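Local coordinates for early 35 kDa protein (Autographa californica nucleopolyhedrovirus, PDB 1P35) that blocks host caspases and the apoptotic response of infected insect cells, and also suppresses the antiviral RNA interference response, at residues F95-Y100 and N163-F168. Numbering follows the deposited sequence.
Sequences FKDEHY and NQVLSF
A water molecule is gripped by three groups where 95-100 meets 163-168: it donates to Phe95 O and to Asp97 OD1 and accepts from Asn163 N, at 3.0 Å from that nitrogen. Beyond it the two segments pair as parallel strands, their directions 44° apart. Glu98 N gives a nearly straight bond to Asn163 O, Glu98 O receives Val165 N at 2.7 Å, and Tyr100 N reaches Val165 O at 3.0 Å. Glu98 and His99 thus pair with Gln164 and Val165, with side chains alternating between the two faces.

On the face of His99 and Val165, Val165 CG2 sits over one side of the His99 ring, displaced toward the rim, in a CH-pi contact with the ring centroid at 3.8 Å. Asp97 CB also touches this methyl.

On the other face, Glu98 and Gln164 lie side by side. The glutamine chain is bent at CD (chi2 -52°), and Gln164 OE1 makes a tight contact with Glu98 CB at 3.0 Å. Glu98 turns its carboxylate away, to a salt bridge in which Lys96 NZ makes a weak hydrogen bond to Glu98 OE1.

Tyr100 crosses Gln164 at about a right angle, Tyr100 CE1 close to Gln164 CB, while Val165 O lies in plane at the ring edge and Leu166 CD2 approaches Tyr100 CD1 obliquely at 3.9 Å. Three main-chain bonds therefore hold strands 98-106 and 164-170 together, and the water bridges Phe95 O and Asp97 OD1 to Asn163 N. Of the buried polar ends, Tyr100 OH is hydrogen-bonded to Asn31 OD1 on the adjoining strand 24-33, whereas Gln164 OE1 has no polar partner in the model.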
loop_
_atom_site.group_PDB
_atom_site.type_symbol
_atom_site.label_atom_id
_atom_site.label_comp_id
_atom_site.label_asym_id
_atom_site.label_seq_id
_atom_site.Cartn_x
_atom_site.Cartn_y
_atom_site.Cartn_z
ATOM N N PHE A 95 -0.271 1.239 12.810
ATOM C CA PHE A 95 -0.497 0.233 13.827
ATOM C C PHE A 95 0.010 -1.129 13.352
ATOM O O PHE A 95 -0.341 -1.579 12.255
ATOM C CB PHE A 95 -1.987 0.145 14.170
ATOM C CG PHE A 95 -2.610 1.442 14.627
ATOM C CD1 PHE A 95 -2.544 1.829 15.968
ATOM C CD2 PHE A 95 -3.397 2.204 13.749
ATOM C CE1 PHE A 95 -3.264 2.936 16.447
ATOM C CE2 PHE A 95 -4.132 3.320 14.208
ATOM C CZ PHE A 95 -4.063 3.680 15.569
ATOM N N LYS A 96 0.839 -1.789 14.161
ATOM C CA LYS A 96 1.338 -3.093 13.741
ATOM C C LYS A 96 0.258 -4.164 13.883
ATOM O O LYS A 96 -0.597 -4.080 14.756
ATOM C CB LYS A 96 2.555 -3.537 14.567
ATOM C CG LYS A 96 2.263 -3.830 16.046
ATOM C CD LYS A 96 3.491 -4.456 16.742
ATOM C CE LYS A 96 3.463 -4.229 18.264
ATOM N NZ LYS A 96 2.219 -4.703 18.931
ATOM N N ASP A 97 0.298 -5.157 13.009
ATOM C CA ASP A 97 -0.648 -6.262 13.101
ATOM C C ASP A 97 -0.558 -7.022 14.429
ATOM O O ASP A 97 0.546 -7.258 14.947
ATOM C CB ASP A 97 -0.391 -7.290 11.989
ATOM C CG ASP A 97 -0.520 -6.705 10.599
ATOM O OD1 ASP A 97 -1.356 -5.791 10.399
ATOM O OD2 ASP A 97 0.205 -7.183 9.696
ATOM N N GLU A 98 -1.714 -7.407 14.984
ATOM C CA GLU A 98 -1.730 -8.210 16.208
ATOM C C GLU A 98 -2.006 -9.654 15.741
ATOM O O GLU A 98 -2.631 -9.857 14.707
ATOM C CB GLU A 98 -2.824 -7.763 17.172
ATOM C CG GLU A 98 -2.637 -6.422 17.834
ATOM C CD GLU A 98 -1.591 -6.453 18.907
ATOM O OE1 GLU A 98 -0.409 -6.685 18.580
ATOM O OE2 GLU A 98 -1.952 -6.254 20.084
ATOM N N HIS A 99 -1.535 -10.648 16.489
ATOM C CA HIS A 99 -1.762 -12.023 16.101
ATOM C C HIS A 99 -2.593 -12.812 17.086
ATOM O O HIS A 99 -2.347 -12.777 18.296
ATOM C CB HIS A 99 -0.429 -12.730 15.877
ATOM C CG HIS A 99 0.391 -12.109 14.793
ATOM N ND1 HIS A 99 1.045 -10.903 14.950
ATOM C CD2 HIS A 99 0.632 -12.503 13.522
ATOM C CE1 HIS A 99 1.659 -10.588 13.825
ATOM N NE2 HIS A 99 1.425 -11.543 12.942
ATOM N N TYR A 100 -3.623 -13.483 16.577
ATOM C CA TYR A 100 -4.405 -14.296 17.456
ATOM C C TYR A 100 -3.541 -15.525 17.792
ATOM O O TYR A 100 -2.714 -15.957 16.984
ATOM C CB TYR A 100 -5.676 -14.822 16.800
ATOM C CG TYR A 100 -6.790 -13.808 16.528
ATOM C CD1 TYR A 100 -6.823 -13.052 15.355
ATOM C CD2 TYR A 100 -7.848 -13.700 17.397
ATOM C CE1 TYR A 100 -7.905 -12.224 15.066
ATOM C CE2 TYR A 100 -8.934 -12.878 17.121
ATOM C CZ TYR A 100 -8.966 -12.146 15.962
ATOM O OH TYR A 100 -10.070 -11.354 15.706
ATOM N N ASN A 163 -5.007 -4.369 12.704
ATOM C CA ASN A 163 -5.632 -5.516 12.054
ATOM C C ASN A 163 -5.221 -6.664 12.983
ATOM O O ASN A 163 -4.057 -6.669 13.491
ATOM C CB ASN A 163 -5.037 -5.819 10.678
ATOM C CG ASN A 163 -5.555 -4.878 9.590
ATOM O OD1 ASN A 163 -6.753 -4.743 9.383
ATOM N ND2 ASN A 163 -4.640 -4.246 8.893
ATOM N N GLN A 164 -6.148 -7.605 13.232
ATOM C CA GLN A 164 -5.869 -8.764 14.077
ATOM C C GLN A 164 -5.725 -9.858 13.044
ATOM O O GLN A 164 -6.636 -10.054 12.255
ATOM C CB GLN A 164 -7.013 -9.091 15.015
ATOM C CG GLN A 164 -7.732 -7.874 15.582
ATOM C CD GLN A 164 -6.806 -6.901 16.209
ATOM O OE1 GLN A 164 -5.728 -7.273 16.687
ATOM N NE2 GLN A 164 -7.216 -5.637 16.242
ATOM N N VAL A 165 -4.600 -10.582 13.045
ATOM C CA VAL A 165 -4.363 -11.548 11.986
ATOM C C VAL A 165 -3.975 -12.954 12.451
ATOM O O VAL A 165 -3.617 -13.173 13.619
ATOM C CB VAL A 165 -3.279 -10.976 11.021
ATOM C CG1 VAL A 165 -3.570 -9.482 10.727
ATOM C CG2 VAL A 165 -1.871 -11.033 11.691
ATOM N N LEU A 166 -4.121 -13.923 11.549
ATOM C CA LEU A 166 -3.757 -15.302 11.865
ATOM C C LEU A 166 -3.679 -16.026 10.556
ATOM O O LEU A 166 -4.271 -15.596 9.582
ATOM C CB LEU A 166 -4.781 -16.000 12.756
ATOM C CG LEU A 166 -6.178 -16.327 12.172
ATOM C CD1 LEU A 166 -6.196 -17.702 11.555
ATOM C CD2 LEU A 166 -7.218 -16.333 13.276
ATOM N N SER A 167 -2.900 -17.100 10.537
ATOM C CA SER A 167 -2.778 -17.945 9.373
ATOM C C SER A 167 -2.237 -19.298 9.829
ATOM O O SER A 167 -1.451 -19.373 10.752
ATOM C CB SER A 167 -1.873 -17.308 8.310
ATOM O OG SER A 167 -0.624 -16.898 8.847
ATOM N N PHE A 168 -2.661 -20.367 9.178
ATOM C CA PHE A 168 -2.202 -21.668 9.580
ATOM C C PHE A 168 -2.493 -22.669 8.457
ATOM O O PHE A 168 -3.313 -22.390 7.562
ATOM C CB PHE A 168 -2.895 -22.062 10.916
ATOM C CG PHE A 168 -4.431 -22.183 10.808
ATOM C CD1 PHE A 168 -5.018 -23.174 10.021
ATOM C CD2 PHE A 168 -5.261 -21.252 11.433
ATOM C CE1 PHE A 168 -6.426 -23.228 9.841
ATOM C CE2 PHE A 168 -6.649 -21.287 11.274
ATOM C CZ PHE A 168 -7.231 -22.283 10.463
HETATM O O HOH W 1 -2.311 -3.493 11.820
#